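Local coordinates for protein kynurenine formamidase (PDB 4CO9) that hydrolyses N-formyl-L-kynurenine to L-kynurenine and formate at a two-zinc site, the second step of tryptophan degradation through the kynurenine pathway, at residues L73-Y78 and I190-A195; R83-S88 and E107-R112; I125-R130 and V147-V152. All blocks are in the same frame, centred on the assembly; numbering follows the deposited sequence.

Contact 1: L73-Y78 and I190-A195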
loop_
_atom_site.group_PDB
_atom_site.type_symbol
_atom_site.label_atom_id
_atom_site.label_comp_id
_atom_site.label_asym_id
_atom_site.label_seq_id
_atom_site.Cartn_x
_atom_site.Cartn_y
_atom_site.Cartn_z
ATOM N N LEU C 73 1.598 -0.778 14.140
ATOM C CA LEU C 73 0.307 -1.427 13.986
ATOM C C LEU C 73 0.445 -2.866 13.466
ATOM O O LEU C 73 1.283 -3.166 12.609
ATOM C CB LEU C 73 -0.602 -0.623 13.058
ATOM C CG LEU C 73 -0.925 0.806 13.506
ATOM C CD1 LEU C 73 -1.577 1.569 12.363
ATOM C CD2 LEU C 73 -1.829 0.806 14.721
ATOM N N ASP C 74 -0.416 -3.731 13.981
ATOM C CA ASP C 74 -0.409 -5.150 13.650
ATOM C C ASP C 74 -0.946 -5.383 12.230
ATOM O O ASP C 74 -2.120 -5.149 11.953
ATOM C CB ASP C 74 -1.261 -5.868 14.693
ATOM C CG ASP C 74 -1.353 -7.351 14.471
ATOM O OD1 ASP C 74 -0.717 -7.875 13.542
ATOM O OD2 ASP C 74 -2.087 -7.991 15.252
ATOM N N ILE C 75 -0.100 -5.871 11.333
ATOM C CA ILE C 75 -0.535 -6.083 9.939
ATOM C C ILE C 75 -1.664 -7.110 9.766
ATOM O O ILE C 75 -2.419 -7.002 8.800
ATOM C CB ILE C 75 0.633 -6.427 8.989
ATOM C CG1 ILE C 75 1.357 -7.703 9.440
ATOM C CG2 ILE C 75 1.585 -5.236 8.888
ATOM C CD1 ILE C 75 2.411 -8.168 8.457
ATOM N N GLN C 76 -1.818 -8.050 10.714
ATOM C CA GLN C 76 -2.891 -9.069 10.614
ATOM C C GLN C 76 -4.258 -8.425 10.598
ATOM O O GLN C 76 -5.182 -8.990 10.051
ATOM C CB GLN C 76 -2.732 -10.097 11.782
ATOM C CG GLN C 76 -1.304 -10.635 12.140
ATOM C CD GLN C 76 -0.522 -11.187 10.962
ATOM O OE1 GLN C 76 -1.073 -11.867 10.087
ATOM N NE2 GLN C 76 0.766 -10.888 10.932
ATOM N N VAL C 77 -4.380 -7.263 11.234
ATOM C CA VAL C 77 -5.638 -6.556 11.305
ATOM C C VAL C 77 -6.156 -6.153 9.927
ATOM O O VAL C 77 -7.372 -6.158 9.674
ATOM C CB VAL C 77 -5.492 -5.292 12.179
ATOM C CG1 VAL C 77 -6.733 -4.414 12.082
ATOM C CG2 VAL C 77 -5.263 -5.676 13.632
ATOM N N TYR C 78 -5.228 -5.852 9.027
ATOM C CA TYR C 78 -5.576 -5.245 7.746
ATOM C C TYR C 78 -5.709 -6.234 6.578
ATOM O O TYR C 78 -5.871 -5.804 5.440
ATOM C CB TYR C 78 -4.545 -4.167 7.408
ATOM C CG TYR C 78 -4.497 -3.075 8.431
ATOM C CD1 TYR C 78 -5.389 -2.011 8.372
ATOM C CD2 TYR C 78 -3.602 -3.120 9.490
ATOM C CE1 TYR C 78 -5.369 -0.999 9.327
ATOM C CE2 TYR C 78 -3.575 -2.121 10.453
ATOM C CZ TYR C 78 -4.463 -1.055 10.363
ATOM O OH TYR C 78 -4.449 -0.051 11.314
ATOM N N ILE C 190 -7.974 -6.642 1.792
ATOM C CA ILE C 190 -6.584 -6.231 1.973
ATOM C C ILE C 190 -6.568 -4.705 2.011
ATOM O O ILE C 190 -7.079 -4.049 1.097
ATOM C CB ILE C 190 -5.684 -6.695 0.819
ATOM C CG1 ILE C 190 -5.734 -8.228 0.675
ATOM C CG2 ILE C 190 -4.249 -6.228 1.047
ATOM C CD1 ILE C 190 -5.123 -8.728 -0.614
ATOM N N ALA C 191 -5.964 -4.141 3.050
ATOM C CA ALA C 191 -5.852 -2.687 3.167
ATOM C C ALA C 191 -4.640 -2.292 4.009
ATOM O O ALA C 191 -4.772 -1.730 5.092
ATOM C CB ALA C 191 -7.129 -2.112 3.746
ATOM N N LEU C 192 -3.449 -2.603 3.499
ATOM C CA LEU C 192 -2.235 -2.563 4.305
ATOM C C LEU C 192 -1.594 -1.183 4.339
ATOM O O LEU C 192 -1.395 -0.573 3.290
ATOM C CB LEU C 192 -1.207 -3.560 3.759
ATOM C CG LEU C 192 -1.452 -5.033 4.091
ATOM C CD1 LEU C 192 -0.767 -5.919 3.067
ATOM C CD2 LEU C 192 -0.960 -5.351 5.493
ATOM N N PRO C 193 -1.233 -0.699 5.538
ATOM C CA PRO C 193 -0.459 0.548 5.583
ATOM C C PRO C 193 0.953 0.346 5.073
ATOM O O PRO C 193 1.511 -0.752 5.200
ATOM C CB PRO C 193 -0.411 0.910 7.065
ATOM C CG PRO C 193 -0.812 -0.303 7.820
ATOM C CD PRO C 193 -1.480 -1.268 6.875
ATOM N N LEU C 194 1.524 1.402 4.509
ATOM C CA LEU C 194 2.936 1.428 4.214
ATOM C C LEU C 194 3.716 1.327 5.521
ATOM O O LEU C 194 3.192 1.641 6.592
ATOM C CB LEU C 194 3.291 2.717 3.467
ATOM C CG LEU C 194 2.606 2.920 2.104
ATOM C CD1 LEU C 194 3.052 4.248 1.508
ATOM C CD2 LEU C 194 2.943 1.786 1.149
ATOM N N ALA C 195 4.968 0.888 5.438
ATOM C CA ALA C 195 5.776 0.643 6.628
ATOM C C ALA C 195 6.358 1.941 7.211
ATOM O O ALA C 195 7.556 2.072 7.355
ATOM C CB ALA C 195 6.885 -0.344 6.300
#
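P193 lies across one face of the Y78 ring, its CD 4.0 Å from the ring centroid and 19° off the ring normal, which makes this a CH-pi contact. CD is offset toward the rim, with CD2 of Y78 among its nearest ring atoms at 3.8 Å. V77 CG1, from the tyrosine's own segment, lies over the centre of the opposite face, so the ring is held between two aliphatic groups. In Y78, chi1 of -60° puts CG anti to the carbonyl carbon, and chi2 of -84° sets the plane of the ring so that one face meets P193. L192 adds a second apolar patch: its CD2 packs on CB of I75 at 4.0 Å and also reaches CB of Y78. These buried groups join two irregular pieces of chain in the Cyclase-family fold, the short 3-10 turn 75-77 ahead of strand 81-86 and the run that leaves strand 185-190. I57 of strand 56-58, next to zinc ligands H56 and D58, packs on both Y78 and P193. Farther out, A191 N donates to Y78 O at 2.9 Å, while CA of I190 makes a CA-H...O contact with the same oxygen. The buried A191 O has no hydrogen-bond partner. Y78 OH is hydrogen-bonded to ND1 of H172, and across the dimer interface P193 O accepts from R205 NH1 of the second subunit.

Contact 2: R83-S88 and E107-R112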
loop_
_atom_site.group_PDB
_atom_site.type_symbol
_atom_site.label_atom_id
_atom_site.label_comp_id
_atom_site.label_asym_id
_atom_site.label_seq_id
_atom_site.Cartn_x
_atom_site.Cartn_y
_atom_site.Cartn_z
ATOM N N ARG C 83 -16.913 -8.201 6.397
ATOM C CA ARG C 83 -18.307 -8.116 6.045
ATOM C C ARG C 83 -18.617 -6.691 5.627
ATOM O O ARG C 83 -18.136 -5.749 6.246
ATOM C CB ARG C 83 -19.184 -8.510 7.237
ATOM C CG ARG C 83 -20.638 -8.265 6.919
ATOM C CD ARG C 83 -21.425 -9.446 6.380
ATOM N NE ARG C 83 -21.140 -10.729 7.023
ATOM C CZ ARG C 83 -21.779 -11.191 8.091
ATOM N NH1 ARG C 83 -22.745 -10.483 8.663
ATOM N NH2 ARG C 83 -21.459 -12.383 8.581
ATOM N N ILE C 84 -19.427 -6.539 4.586
ATOM C CA ILE C 84 -19.872 -5.236 4.123
ATOM C C ILE C 84 -21.387 -5.098 4.286
ATOM O O ILE C 84 -22.140 -5.988 3.877
ATOM C CB ILE C 84 -19.499 -5.029 2.650
ATOM C CG1 ILE C 84 -17.984 -5.243 2.479
ATOM C CG2 ILE C 84 -19.940 -3.658 2.168
ATOM C CD1 ILE C 84 -17.467 -4.954 1.091
ATOM N N ILE C 85 -21.815 -3.992 4.890
ATOM C CA ILE C 85 -23.226 -3.734 5.155
ATOM C C ILE C 85 -23.605 -2.343 4.727
ATOM O O ILE C 85 -22.758 -1.447 4.630
ATOM C CB ILE C 85 -23.615 -3.922 6.645
ATOM C CG1 ILE C 85 -22.875 -2.947 7.545
ATOM C CG2 ILE C 85 -23.374 -5.367 7.078
ATOM C CD1 ILE C 85 -23.314 -2.982 8.997
ATOM N N ASP C 86 -24.893 -2.174 4.480
ATOM C CA ASP C 86 -25.447 -0.903 4.064
ATOM C C ASP C 86 -26.028 -0.150 5.256
ATOM O O ASP C 86 -26.932 -0.639 5.934
ATOM C CB ASP C 86 -26.489 -1.063 2.966
ATOM C CG ASP C 86 -26.806 0.248 2.291
ATOM O OD1 ASP C 86 -27.578 1.041 2.864
ATOM O OD2 ASP C 86 -26.247 0.502 1.198
ATOM N N VAL C 87 -25.521 1.059 5.478
ATOM C CA VAL C 87 -26.039 1.957 6.509
ATOM C C VAL C 87 -26.318 3.334 5.897
ATOM O O VAL C 87 -26.081 4.362 6.517
ATOM C CB VAL C 87 -25.090 2.061 7.705
ATOM C CG1 VAL C 87 -25.104 0.760 8.497
ATOM C CG2 VAL C 87 -23.669 2.386 7.263
ATOM N N SER C 88 -26.854 3.334 4.683
ATOM C CA SER C 88 -27.191 4.566 3.991
ATOM C C SER C 88 -28.384 5.250 4.641
ATOM O O SER C 88 -29.144 4.624 5.374
ATOM C CB SER C 88 -27.505 4.289 2.526
ATOM O OG SER C 88 -28.536 3.324 2.424
ATOM N N GLU C 107 -14.780 -10.187 11.835
ATOM C CA GLU C 107 -13.514 -9.598 12.313
ATOM C C GLU C 107 -13.278 -8.178 11.757
ATOM O O GLU C 107 -12.551 -7.382 12.353
ATOM C CB GLU C 107 -12.337 -10.502 11.912
ATOM C CG GLU C 107 -12.315 -11.955 12.426
ATOM C CD GLU C 107 -11.406 -12.847 11.584
ATOM O OE1 GLU C 107 -10.351 -12.375 11.094
ATOM O OE2 GLU C 107 -11.756 -14.028 11.395
ATOM N N ARG C 108 -13.852 -7.875 10.597
ATOM C CA ARG C 108 -13.650 -6.590 9.919
ATOM C C ARG C 108 -14.976 -6.184 9.314
ATOM O O ARG C 108 -15.650 -7.018 8.733
ATOM C CB ARG C 108 -12.604 -6.723 8.810
ATOM C CG ARG C 108 -11.243 -7.179 9.295
ATOM C CD ARG C 108 -10.268 -7.579 8.206
ATOM N NE ARG C 108 -9.120 -8.184 8.876
ATOM C CZ ARG C 108 -9.091 -9.423 9.359
ATOM N NH1 ARG C 108 -10.120 -10.257 9.192
ATOM N NH2 ARG C 108 -8.006 -9.840 10.000
ATOM N N LEU C 109 -15.345 -4.913 9.449
ATOM C CA LEU C 109 -16.644 -4.454 8.998
ATOM C C LEU C 109 -16.521 -3.171 8.203
ATOM O O LEU C 109 -15.927 -2.207 8.682
ATOM C CB LEU C 109 -17.552 -4.235 10.214
ATOM C CG LEU C 109 -18.979 -3.782 9.952
ATOM C CD1 LEU C 109 -19.751 -4.888 9.246
ATOM C CD2 LEU C 109 -19.670 -3.427 11.260
ATOM N N LEU C 110 -17.036 -3.184 6.974
ATOM C CA LEU C 110 -17.088 -1.982 6.132
ATOM C C LEU C 110 -18.510 -1.478 6.054
ATOM O O LEU C 110 -19.440 -2.252 5.795
ATOM C CB LEU C 110 -16.554 -2.253 4.726
ATOM C CG LEU C 110 -15.192 -2.928 4.621
ATOM C CD1 LEU C 110 -14.754 -3.097 3.180
ATOM C CD2 LEU C 110 -14.130 -2.172 5.409
ATOM N N LEU C 111 -18.670 -0.175 6.262
ATOM C CA LEU C 111 -19.963 0.485 6.279
ATOM C C LEU C 111 -20.154 1.330 5.026
ATOM O O LEU C 111 -19.405 2.282 4.797
ATOM C CB LEU C 111 -20.076 1.375 7.518
ATOM C CG LEU C 111 -19.773 0.759 8.877
ATOM C CD1 LEU C 111 -19.988 1.780 9.988
ATOM C CD2 LEU C 111 -20.651 -0.453 9.120
ATOM N N ARG C 112 -21.145 0.966 4.210
ATOM C CA ARG C 112 -21.545 1.770 3.070
ATOM C C ARG C 112 -22.601 2.787 3.502
ATOM O O ARG C 112 -23.750 2.423 3.752
ATOM C CB ARG C 112 -22.115 0.902 1.930
ATOM C CG ARG C 112 -22.256 1.666 0.620
ATOM C CD ARG C 112 -23.096 0.974 -0.460
ATOM N NE ARG C 112 -22.592 -0.352 -0.821
ATOM C CZ ARG C 112 -22.979 -1.477 -0.233
ATOM N NH1 ARG C 112 -23.916 -1.464 0.724
ATOM N NH2 ARG C 112 -22.443 -2.624 -0.604
#
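R112 O accepts the N-H of V87 at 2.8 Å, the shortest sound polar bond between the two segments. It is the last rung of a parallel ladder between strands 81-86 and 108-112: R83 N reaches R108 O, R83 O takes L110 N, I85 N reaches L110 O, and I85 O takes R112 N at 2.9 Å.

The side chain of R112 then crosses to D86. Its CG is anti to the backbone N, chi1 -167°, and a bend at chi3 turns NE. In the conformer of D86 modelled here, OD2 forms a salt bridge with R112 NH1 at 3.1 Å, and OD1 accepts from S88 N in an Asx turn just past the strand; a second conformer of D86 makes both less certain than the ladder. The guanidinium has firmer holds outside the pair, with D184 sharing NH1 and the carbonyls of V182 and L179 meeting NH2 and NE. The acceptors on NE, NH1 and NH2 fix its rotation, and the carboxylates of D86 and D184 probably offset its charge.

On one face of the sheet I84 CD1 meets L110 CD1 at 3.9 Å. On the other, I85 and L111 lie side by side, I85 CD1 to L111 CD2 3.7 Å. L109 CD1 comes against the same methyl of I85.

The pair belongs to the middle of the mixed sheet: strand 185-190 runs antiparallel beside 81-86, and strand 144-147 runs parallel beside 108-112, its I145 packing on L109 and L111.

Contact 3: I125-R130 and V147-V152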
loop_
_atom_site.group_PDB
_atom_site.type_symbol
_atom_site.label_atom_id
_atom_site.label_comp_id
_atom_site.label_asym_id
_atom_site.label_seq_id
_atom_site.Cartn_x
_atom_site.Cartn_y
_atom_site.Cartn_z
ATOM N N ILE C 125 -20.880 17.734 5.123
ATOM C CA ILE C 125 -21.352 16.952 6.264
ATOM C C ILE C 125 -21.279 15.469 5.909
ATOM O O ILE C 125 -21.462 15.100 4.753
ATOM C CB ILE C 125 -22.811 17.332 6.643
ATOM C CG1 ILE C 125 -23.251 16.625 7.927
ATOM C CG2 ILE C 125 -23.779 17.004 5.517
ATOM C CD1 ILE C 125 -24.553 17.157 8.496
ATOM N N ILE C 126 -21.013 14.628 6.902
ATOM C CA ILE C 126 -21.051 13.174 6.709
ATOM C C ILE C 126 -21.775 12.503 7.866
ATOM O O ILE C 126 -21.935 13.100 8.925
ATOM C CB ILE C 126 -19.630 12.574 6.615
ATOM C CG1 ILE C 126 -18.865 12.803 7.931
ATOM C CG2 ILE C 126 -18.895 13.162 5.412
ATOM C CD1 ILE C 126 -17.558 12.042 8.042
ATOM N N PRO C 127 -22.201 11.249 7.673
ATOM C CA PRO C 127 -22.675 10.481 8.811
ATOM C C PRO C 127 -21.490 10.064 9.649
ATOM O O PRO C 127 -20.512 9.566 9.107
ATOM C CB PRO C 127 -23.333 9.253 8.170
ATOM C CG PRO C 127 -23.487 9.590 6.731
ATOM C CD PRO C 127 -22.325 10.479 6.429
ATOM N N HIS C 128 -21.566 10.262 10.957
ATOM C CA HIS C 128 -20.476 9.869 11.840
ATOM C C HIS C 128 -20.864 8.602 12.594
ATOM O O HIS C 128 -22.017 8.188 12.556
ATOM C CB HIS C 128 -20.139 10.993 12.808
ATOM C CG HIS C 128 -21.288 11.408 13.672
ATOM N ND1 HIS C 128 -22.255 12.291 13.245
ATOM C CD2 HIS C 128 -21.620 11.064 14.937
ATOM C CE1 HIS C 128 -23.128 12.486 14.219
ATOM N NE2 HIS C 128 -22.772 11.745 15.251
ATOM N N LEU C 129 -19.891 8.008 13.270
ATOM C CA LEU C 129 -20.112 6.877 14.152
ATOM C C LEU C 129 -20.210 7.379 15.589
ATOM O O LEU C 129 -19.422 8.222 16.013
ATOM C CB LEU C 129 -18.954 5.884 14.051
ATOM C CG LEU C 129 -18.542 5.491 12.633
ATOM C CD1 LEU C 129 -17.498 4.394 12.701
ATOM C CD2 LEU C 129 -19.745 5.045 11.807
ATOM N N ARG C 130 -21.189 6.884 16.327
ATOM C CA ARG C 130 -21.349 7.277 17.720
ATOM C C ARG C 130 -20.460 6.412 18.595
ATOM O O ARG C 130 -20.203 5.256 18.272
ATOM C CB ARG C 130 -22.820 7.175 18.129
ATOM C CG ARG C 130 -23.734 8.066 17.299
ATOM C CD ARG C 130 -25.062 8.318 17.987
ATOM N NE ARG C 130 -25.789 7.075 18.228
ATOM C CZ ARG C 130 -26.504 6.427 17.312
ATOM N NH1 ARG C 130 -26.608 6.882 16.070
ATOM N NH2 ARG C 130 -27.121 5.299 17.647
ATOM N N VAL C 147 -15.139 2.983 6.625
ATOM C CA VAL C 147 -16.234 3.818 6.167
ATOM C C VAL C 147 -15.951 4.429 4.792
ATOM O O VAL C 147 -14.789 4.675 4.440
ATOM C CB VAL C 147 -16.566 4.940 7.180
ATOM C CG1 VAL C 147 -17.097 4.334 8.462
ATOM C CG2 VAL C 147 -15.358 5.820 7.462
ATOM N N ASP C 148 -17.013 4.676 4.024
ATOM C CA ASP C 148 -16.872 5.271 2.692
ATOM C C ASP C 148 -16.936 6.794 2.710
ATOM O O ASP C 148 -17.384 7.413 1.744
ATOM C CB ASP C 148 -17.906 4.688 1.721
ATOM C CG ASP C 148 -19.339 4.950 2.147
ATOM O OD1 ASP C 148 -19.561 5.435 3.277
ATOM O OD2 ASP C 148 -20.254 4.634 1.354
ATOM N N VAL C 149 -16.473 7.389 3.807
ATOM C CA VAL C 149 -16.373 8.836 3.975
ATOM C C VAL C 149 -15.029 9.156 4.663
ATOM O O VAL C 149 -14.336 8.246 5.111
ATOM C CB VAL C 149 -17.552 9.397 4.797
ATOM C CG1 VAL C 149 -18.808 9.437 3.946
ATOM C CG2 VAL C 149 -17.782 8.560 6.047
ATOM N N PRO C 150 -14.631 10.439 4.715
ATOM C CA PRO C 150 -13.263 10.756 5.190
ATOM C C PRO C 150 -13.019 10.601 6.675
ATOM O O PRO C 150 -11.865 10.627 7.097
ATOM C CB PRO C 150 -13.089 12.227 4.814
ATOM C CG PRO C 150 -14.069 12.466 3.728
ATOM C CD PRO C 150 -15.244 11.593 4.037
ATOM N N SER C 151 -14.077 10.477 7.464
ATOM C CA SER C 151 -13.920 10.415 8.899
ATOM C C SER C 151 -14.974 9.541 9.573
ATOM O O SER C 151 -16.063 9.332 9.033
ATOM C CB SER C 151 -13.972 11.816 9.489
ATOM O OG SER C 151 -13.548 11.796 10.847
ATOM N N VAL C 152 -14.617 9.029 10.745
ATOM C CA VAL C 152 -15.580 8.356 11.633
ATOM C C VAL C 152 -16.225 9.336 12.624
ATOM O O VAL C 152 -17.179 8.973 13.308
ATOM C CB VAL C 152 -14.945 7.182 12.408
ATOM C CG1 VAL C 152 -14.467 6.108 11.441
ATOM C CG2 VAL C 152 -13.813 7.655 13.313
HETATM O O HOH W 1 -18.331 7.840 9.505
#
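I126 holds CG1 between its backbone N and carbonyl carbon, chi1 63°, and L129 holds CG anti to its carbonyl carbon, chi1 -49°; both then extend CD1 toward segment 147-152. CD1 of I126 comes within 3.2 Å of S151 O, a tight approach for a methyl, and also meets the serine's CB. Its other branch, CG2, packs on V149 CG1 at 4.0 Å and reaches on to P150 CD. L129 crosses V152 obliquely, L129 CD1 to V152 CG1 3.7 Å, and the same methyl lies more loosely against V147. The two residues are also tied through the backbone, where L129 N donates to V152 O at 2.9 Å.

Here the chain leaves strand 144-147 of the central sheet and passes, by way of the loop through 148-152, toward helix 161-168, which carries the zinc ligand H163. S151, whose OG accepts a hydrogen bond from D153 N, lies beside H163 and the substrate-binding W22, and its side chain comes about 4 Å from a zinc ion at the nearest atoms; this places the contact beside the zinc site, consistent with a part in lining the pocket.

Between the segments a water donates to P127 O and to S151 O, each at 2.8 Å, bridging two carbonyls that cannot bond to each other. Outside the pair, I93 of strand 92-93 packs on P127 and L129.

Contact 1 closes the longest loop, and contacts 2 and 3 are nested within it one after the other. Contacts 1 and 2 have centres 19 Å apart yet touch, since the guanidinium of R108 probably hydrogen-bonds to the carbonyls of Q76 and V77. Contacts 2 and 3 are closer, 12 Å between centres, and L111 joins strand 108-112 to strands 128-129 and 144-147 by packing on L129 and V147. Contacts 1 and 3 do not touch and lie on opposite sides of the chain's centre. The central mixed sheet links all three: contact 2 within it, contact 3 next to the zinc site, and contact 1 by the subunit interface of the homodimer.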